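Local atomic coordinates of protein (hdlp (histone deacetylase-like protein)) (Aquifex aeolicus, PDB entry 1C3P), a protein that probably acts as a zinc-dependent deacetylase of the histone deacetylase family, and is linked to acetoin breakdown. Residues A[251-265]-A[287-301]. Numbering follows the deposited sequence.
Sequences YLLQLGTDPLLEDYL and GEGVYLGGGGYHPYA
Leu252 and Val290 lie side by side on neighbouring parallel strands, CG of Leu252 3.9 Å from CB of Val290, within the eight-stranded sheet of the arginase/deacetylase fold. The two strands belong to one beta-alpha-beta unit, linked through helix 272-286. Val290 and Leu292 suit this face because their branched apolar side chains pack against helix 98-118. Backbone bonds zip the strands together, among them Leu292 N to Leu253 O at 2.8 Å. On the other face, CD2 of Leu253 approaches CD2 of the Tyr291 ring at 3.9 Å.

At the start of the pair, chi1 of 83° places CG of Tyr251 between the backbone N and the carbonyl carbon and swings the ring over to residues 287-289. Gly289, having no side chain, lays its CA over one face, 3.7 Å from the ring centroid. The hydroxyl of Tyr251 donates to Gly287 O, and that of Tyr291 accepts from Gly289 N while donating to Glu288.

Past the strands, glycines 293-296 let the chains close to 3.6 Å between CA of Gly256 and CA of Gly294. Beyond lies Asp258, a zinc ligand; with no metal bound here, its OD1 and OD2 are hydrogen-bonded to Ala169 N and His170 ND1. Tyr297 lies alongside Asp258, with OD2 of Asp258 at the ring edge, in plane. Leu265 crosses that ring at about a right angle, its CD1 making a CH-pi contact 3.3 Å from the Tyr297 centroid. Asp263, with CG anti to its backbone N (chi1 -168°), divides its carboxylate: OD2 closes an Asx turn with Leu265 N, while OD1 receives Tyr297 N at 2.8 Å from above the carboxylate plane.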
loop_
_atom_site.group_PDB
_atom_site.type_symbol
_atom_site.label_atom_id
_atom_site.label_comp_id
_atom_site.label_asym_id
_atom_site.label_seq_id
_atom_site.Cartn_x
_atom_site.Cartn_y
_atom_site.Cartn_z
ATOM N N TYR A 251 -14.950 -3.318 1.724
ATOM C CA TYR A 251 -13.633 -3.099 2.316
ATOM C C TYR A 251 -12.555 -2.883 1.252
ATOM O O TYR A 251 -12.697 -3.314 0.103
ATOM C CB TYR A 251 -13.244 -4.294 3.217
ATOM C CG TYR A 251 -12.647 -5.493 2.491
ATOM C CD1 TYR A 251 -11.277 -5.558 2.224
ATOM C CD2 TYR A 251 -13.450 -6.556 2.065
ATOM C CE1 TYR A 251 -10.729 -6.632 1.557
ATOM C CE2 TYR A 251 -12.900 -7.660 1.383
ATOM C CZ TYR A 251 -11.545 -7.683 1.133
ATOM O OH TYR A 251 -10.967 -8.724 0.439
ATOM N N LEU A 252 -11.488 -2.179 1.641
ATOM C CA LEU A 252 -10.334 -1.946 0.775
ATOM C C LEU A 252 -9.146 -2.516 1.533
ATOM O O LEU A 252 -9.091 -2.449 2.767
ATOM C CB LEU A 252 -10.090 -0.449 0.506
ATOM C CG LEU A 252 -11.241 0.303 -0.156
ATOM C CD1 LEU A 252 -12.205 0.767 0.916
ATOM C CD2 LEU A 252 -10.696 1.513 -0.898
ATOM N N LEU A 253 -8.211 -3.078 0.787
ATOM C CA LEU A 253 -7.020 -3.725 1.341
ATOM C C LEU A 253 -5.788 -3.165 0.653
ATOM O O LEU A 253 -5.734 -3.134 -0.576
ATOM C CB LEU A 253 -7.116 -5.237 1.072
ATOM C CG LEU A 253 -5.912 -6.149 1.275
ATOM C CD1 LEU A 253 -5.562 -6.173 2.758
ATOM C CD2 LEU A 253 -6.256 -7.577 0.790
ATOM N N GLN A 254 -4.799 -2.730 1.430
ATOM C CA GLN A 254 -3.582 -2.180 0.841
ATOM C C GLN A 254 -2.503 -3.229 1.053
ATOM O O GLN A 254 -2.348 -3.821 2.139
ATOM C CB GLN A 254 -3.240 -0.798 1.457
ATOM C CG GLN A 254 -2.245 -0.771 2.587
ATOM C CD GLN A 254 -0.841 -0.376 2.139
ATOM O OE1 GLN A 254 -0.562 0.796 1.813
ATOM N NE2 GLN A 254 0.055 -1.353 2.120
ATOM N N LEU A 255 -1.755 -3.463 -0.017
ATOM C CA LEU A 255 -0.762 -4.515 -0.056
ATOM C C LEU A 255 0.664 -4.112 -0.345
ATOM O O LEU A 255 1.264 -4.630 -1.294
ATOM C CB LEU A 255 -1.234 -5.523 -1.116
ATOM C CG LEU A 255 -2.644 -6.029 -0.820
ATOM C CD1 LEU A 255 -3.296 -6.591 -2.066
ATOM C CD2 LEU A 255 -2.559 -7.063 0.293
ATOM N N GLY A 256 1.226 -3.207 0.455
ATOM C CA GLY A 256 2.611 -2.823 0.230
ATOM C C GLY A 256 3.508 -4.043 0.396
ATOM O O GLY A 256 3.203 -4.934 1.192
ATOM N N THR A 257 4.614 -4.086 -0.347
ATOM C CA THR A 257 5.523 -5.225 -0.265
ATOM C C THR A 257 6.684 -4.994 0.689
ATOM O O THR A 257 7.564 -5.843 0.813
ATOM C CB THR A 257 6.094 -5.604 -1.663
ATOM O OG1 THR A 257 6.844 -4.509 -2.198
ATOM C CG2 THR A 257 4.952 -5.946 -2.622
ATOM N N ASP A 258 6.690 -3.863 1.389
ATOM C CA ASP A 258 7.779 -3.630 2.316
ATOM C C ASP A 258 7.923 -4.620 3.475
ATOM O O ASP A 258 8.939 -4.604 4.157
ATOM C CB ASP A 258 7.805 -2.178 2.823
ATOM C CG ASP A 258 6.474 -1.698 3.346
ATOM O OD1 ASP A 258 5.545 -2.519 3.488
ATOM O OD2 ASP A 258 6.368 -0.478 3.621
ATOM N N PRO A 259 6.896 -5.436 3.775
ATOM C CA PRO A 259 7.096 -6.388 4.875
ATOM C C PRO A 259 8.084 -7.533 4.552
ATOM O O PRO A 259 8.515 -8.256 5.446
ATOM C CB PRO A 259 5.675 -6.900 5.147
ATOM C CG PRO A 259 5.025 -6.795 3.791
ATOM C CD PRO A 259 5.475 -5.427 3.368
ATOM N N LEU A 260 8.459 -7.681 3.285
ATOM C CA LEU A 260 9.375 -8.746 2.880
ATOM C C LEU A 260 10.810 -8.605 3.380
ATOM O O LEU A 260 11.351 -7.501 3.530
ATOM C CB LEU A 260 9.396 -8.877 1.345
ATOM C CG LEU A 260 8.047 -9.156 0.675
ATOM C CD1 LEU A 260 8.156 -8.936 -0.836
ATOM C CD2 LEU A 260 7.582 -10.548 1.013
ATOM N N LEU A 261 11.427 -9.753 3.626
ATOM C CA LEU A 261 12.810 -9.816 4.094
ATOM C C LEU A 261 13.766 -8.955 3.264
ATOM O O LEU A 261 14.616 -8.250 3.814
ATOM C CB LEU A 261 13.279 -11.276 4.080
ATOM C CG LEU A 261 14.769 -11.541 4.330
ATOM C CD1 LEU A 261 15.184 -10.930 5.650
ATOM C CD2 LEU A 261 15.030 -13.039 4.325
ATOM N N GLU A 262 13.612 -8.985 1.944
ATOM C CA GLU A 262 14.495 -8.225 1.066
ATOM C C GLU A 262 14.327 -6.712 1.065
ATOM O O GLU A 262 15.166 -5.995 0.512
ATOM C CB GLU A 262 14.384 -8.739 -0.368
ATOM C CG GLU A 262 14.937 -10.130 -0.553
ATOM C CD GLU A 262 13.918 -11.203 -0.284
ATOM O OE1 GLU A 262 12.833 -10.897 0.264
ATOM O OE2 GLU A 262 14.216 -12.365 -0.615
ATOM N N ASP A 263 13.259 -6.211 1.682
ATOM C CA ASP A 263 13.043 -4.773 1.717
ATOM C C ASP A 263 13.616 -4.256 3.027
ATOM O O ASP A 263 13.164 -4.611 4.127
ATOM C CB ASP A 263 11.548 -4.464 1.559
ATOM C CG ASP A 263 11.279 -2.993 1.305
ATOM O OD1 ASP A 263 10.291 -2.703 0.608
ATOM O OD2 ASP A 263 12.038 -2.131 1.806
ATOM N N TYR A 264 14.635 -3.422 2.887
ATOM C CA TYR A 264 15.347 -2.883 4.027
ATOM C C TYR A 264 14.563 -1.821 4.772
ATOM O O TYR A 264 14.916 -1.474 5.891
ATOM C CB TYR A 264 16.726 -2.348 3.581
ATOM C CG TYR A 264 16.742 -0.963 2.969
ATOM C CD1 TYR A 264 16.542 0.177 3.763
ATOM C CD2 TYR A 264 16.976 -0.780 1.606
ATOM C CE1 TYR A 264 16.577 1.458 3.217
ATOM C CE2 TYR A 264 17.013 0.504 1.046
ATOM C CZ TYR A 264 16.812 1.617 1.860
ATOM O OH TYR A 264 16.838 2.887 1.321
ATOM N N LEU A 265 13.503 -1.300 4.168
ATOM C CA LEU A 265 12.728 -0.300 4.877
ATOM C C LEU A 265 11.849 -0.885 5.975
ATOM O O LEU A 265 11.110 -0.154 6.628
ATOM C CB LEU A 265 11.912 0.566 3.917
ATOM C CG LEU A 265 12.807 1.606 3.231
ATOM C CD1 LEU A 265 11.958 2.599 2.453
ATOM C CD2 LEU A 265 13.602 2.355 4.289
ATOM N N GLY A 287 -14.484 -11.859 2.051
ATOM C CA GLY A 287 -14.891 -11.970 0.665
ATOM C C GLY A 287 -14.069 -11.028 -0.184
ATOM O O GLY A 287 -12.962 -10.635 0.207
ATOM N N GLU A 288 -14.606 -10.653 -1.342
ATOM C CA GLU A 288 -13.899 -9.756 -2.249
ATOM C C GLU A 288 -13.995 -8.284 -1.850
ATOM O O GLU A 288 -15.033 -7.813 -1.366
ATOM C CB GLU A 288 -14.422 -9.907 -3.676
ATOM C CG GLU A 288 -14.152 -11.270 -4.317
ATOM C CD GLU A 288 -12.676 -11.625 -4.352
ATOM O OE1 GLU A 288 -11.862 -10.783 -4.793
ATOM O OE2 GLU A 288 -12.327 -12.755 -3.954
ATOM N N GLY A 289 -12.896 -7.571 -2.067
ATOM C CA GLY A 289 -12.831 -6.158 -1.747
ATOM C C GLY A 289 -12.046 -5.414 -2.811
ATOM O O GLY A 289 -11.766 -5.976 -3.864
ATOM N N VAL A 290 -11.693 -4.161 -2.534
ATOM C CA VAL A 290 -10.938 -3.332 -3.464
ATOM C C VAL A 290 -9.470 -3.453 -3.050
ATOM O O VAL A 290 -9.132 -3.221 -1.881
ATOM C CB VAL A 290 -11.430 -1.854 -3.378
ATOM C CG1 VAL A 290 -10.605 -0.933 -4.297
ATOM C CG2 VAL A 290 -12.910 -1.796 -3.781
ATOM N N TYR A 291 -8.607 -3.823 -3.998
ATOM C CA TYR A 291 -7.187 -4.023 -3.713
ATOM C C TYR A 291 -6.253 -2.917 -4.221
ATOM O O TYR A 291 -6.284 -2.531 -5.397
ATOM C CB TYR A 291 -6.758 -5.376 -4.276
ATOM C CG TYR A 291 -7.737 -6.470 -3.908
ATOM C CD1 TYR A 291 -8.445 -7.175 -4.892
ATOM C CD2 TYR A 291 -8.009 -6.756 -2.576
ATOM C CE1 TYR A 291 -9.406 -8.137 -4.543
ATOM C CE2 TYR A 291 -8.960 -7.707 -2.219
ATOM C CZ TYR A 291 -9.654 -8.391 -3.198
ATOM O OH TYR A 291 -10.593 -9.326 -2.818
ATOM N N LEU A 292 -5.406 -2.436 -3.319
ATOM C CA LEU A 292 -4.472 -1.354 -3.631
ATOM C C LEU A 292 -3.044 -1.771 -3.351
ATOM O O LEU A 292 -2.804 -2.688 -2.569
ATOM C CB LEU A 292 -4.785 -0.127 -2.756
ATOM C CG LEU A 292 -6.223 0.397 -2.707
ATOM C CD1 LEU A 292 -6.286 1.607 -1.733
ATOM C CD2 LEU A 292 -6.671 0.794 -4.091
ATOM N N GLY A 293 -2.092 -1.080 -3.984
ATOM C CA GLY A 293 -0.691 -1.377 -3.751
ATOM C C GLY A 293 -0.277 -0.693 -2.455
ATOM O O GLY A 293 -1.101 -0.466 -1.561
ATOM N N GLY A 294 0.997 -0.351 -2.346
ATOM C CA GLY A 294 1.462 0.309 -1.144
ATOM C C GLY A 294 2.960 0.442 -1.203
ATOM O O GLY A 294 3.550 0.250 -2.262
ATOM N N GLY A 295 3.568 0.764 -0.062
ATOM C CA GLY A 295 5.007 0.917 0.013
ATOM C C GLY A 295 5.685 -0.394 -0.342
ATOM O O GLY A 295 5.152 -1.471 -0.081
ATOM N N GLY A 296 6.855 -0.290 -0.951
ATOM C CA GLY A 296 7.627 -1.447 -1.369
ATOM C C GLY A 296 8.779 -0.742 -2.039
ATOM O O GLY A 296 8.560 0.061 -2.942
ATOM N N TYR A 297 10.005 -1.038 -1.621
ATOM C CA TYR A 297 11.136 -0.305 -2.154
ATOM C C TYR A 297 12.255 -1.125 -2.792
ATOM O O TYR A 297 13.263 -0.558 -3.208
ATOM C CB TYR A 297 11.687 0.591 -1.036
ATOM C CG TYR A 297 10.587 1.381 -0.326
ATOM C CD1 TYR A 297 9.798 0.797 0.681
ATOM C CD2 TYR A 297 10.290 2.682 -0.716
ATOM C CE1 TYR A 297 8.736 1.505 1.275
ATOM C CE2 TYR A 297 9.237 3.390 -0.132
ATOM C CZ TYR A 297 8.468 2.807 0.852
ATOM O OH TYR A 297 7.435 3.550 1.395
ATOM N N HIS A 298 12.072 -2.444 -2.868
ATOM C CA HIS A 298 13.047 -3.336 -3.496
ATOM C C HIS A 298 12.378 -3.798 -4.787
ATOM O O HIS A 298 11.331 -4.444 -4.750
ATOM C CB HIS A 298 13.336 -4.561 -2.638
ATOM C CG HIS A 298 14.428 -5.418 -3.199
ATOM N ND1 HIS A 298 15.756 -5.250 -2.871
ATOM C CD2 HIS A 298 14.394 -6.375 -4.153
ATOM C CE1 HIS A 298 16.494 -6.068 -3.598
ATOM N NE2 HIS A 298 15.693 -6.762 -4.385
ATOM N N PRO A 299 12.982 -3.487 -5.946
ATOM C CA PRO A 299 12.419 -3.866 -7.244
ATOM C C PRO A 299 12.111 -5.343 -7.466
ATOM O O PRO A 299 11.063 -5.691 -8.013
ATOM C CB PRO A 299 13.453 -3.317 -8.235
ATOM C CG PRO A 299 14.744 -3.401 -7.438
ATOM C CD PRO A 299 14.254 -2.769 -6.147
ATOM N N TYR A 300 13.027 -6.209 -7.064
ATOM C CA TYR A 300 12.813 -7.634 -7.240
ATOM C C TYR A 300 11.684 -8.134 -6.355
ATOM O O TYR A 300 10.829 -8.911 -6.789
ATOM C CB TYR A 300 14.073 -8.408 -6.874
ATOM C CG TYR A 300 15.285 -8.189 -7.753
ATOM C CD1 TYR A 300 15.357 -7.133 -8.662
ATOM C CD2 TYR A 300 16.397 -9.015 -7.625
ATOM C CE1 TYR A 300 16.512 -6.909 -9.411
ATOM C CE2 TYR A 300 17.547 -8.805 -8.360
ATOM C CZ TYR A 300 17.601 -7.750 -9.248
ATOM O OH TYR A 300 18.764 -7.528 -9.935
ATOM N N ALA A 301 11.715 -7.699 -5.101
ATOM C CA ALA A 301 10.737 -8.114 -4.105
ATOM C C ALA A 301 9.351 -7.687 -4.532
ATOM O O ALA A 301 8.410 -8.474 -4.503
ATOM C CB ALA A 301 11.082 -7.506 -2.748
HETATM O O HOH W 1 -16.160 -5.724 0.072
HETATM O O HOH W 2 9.662 -4.515 -1.556
#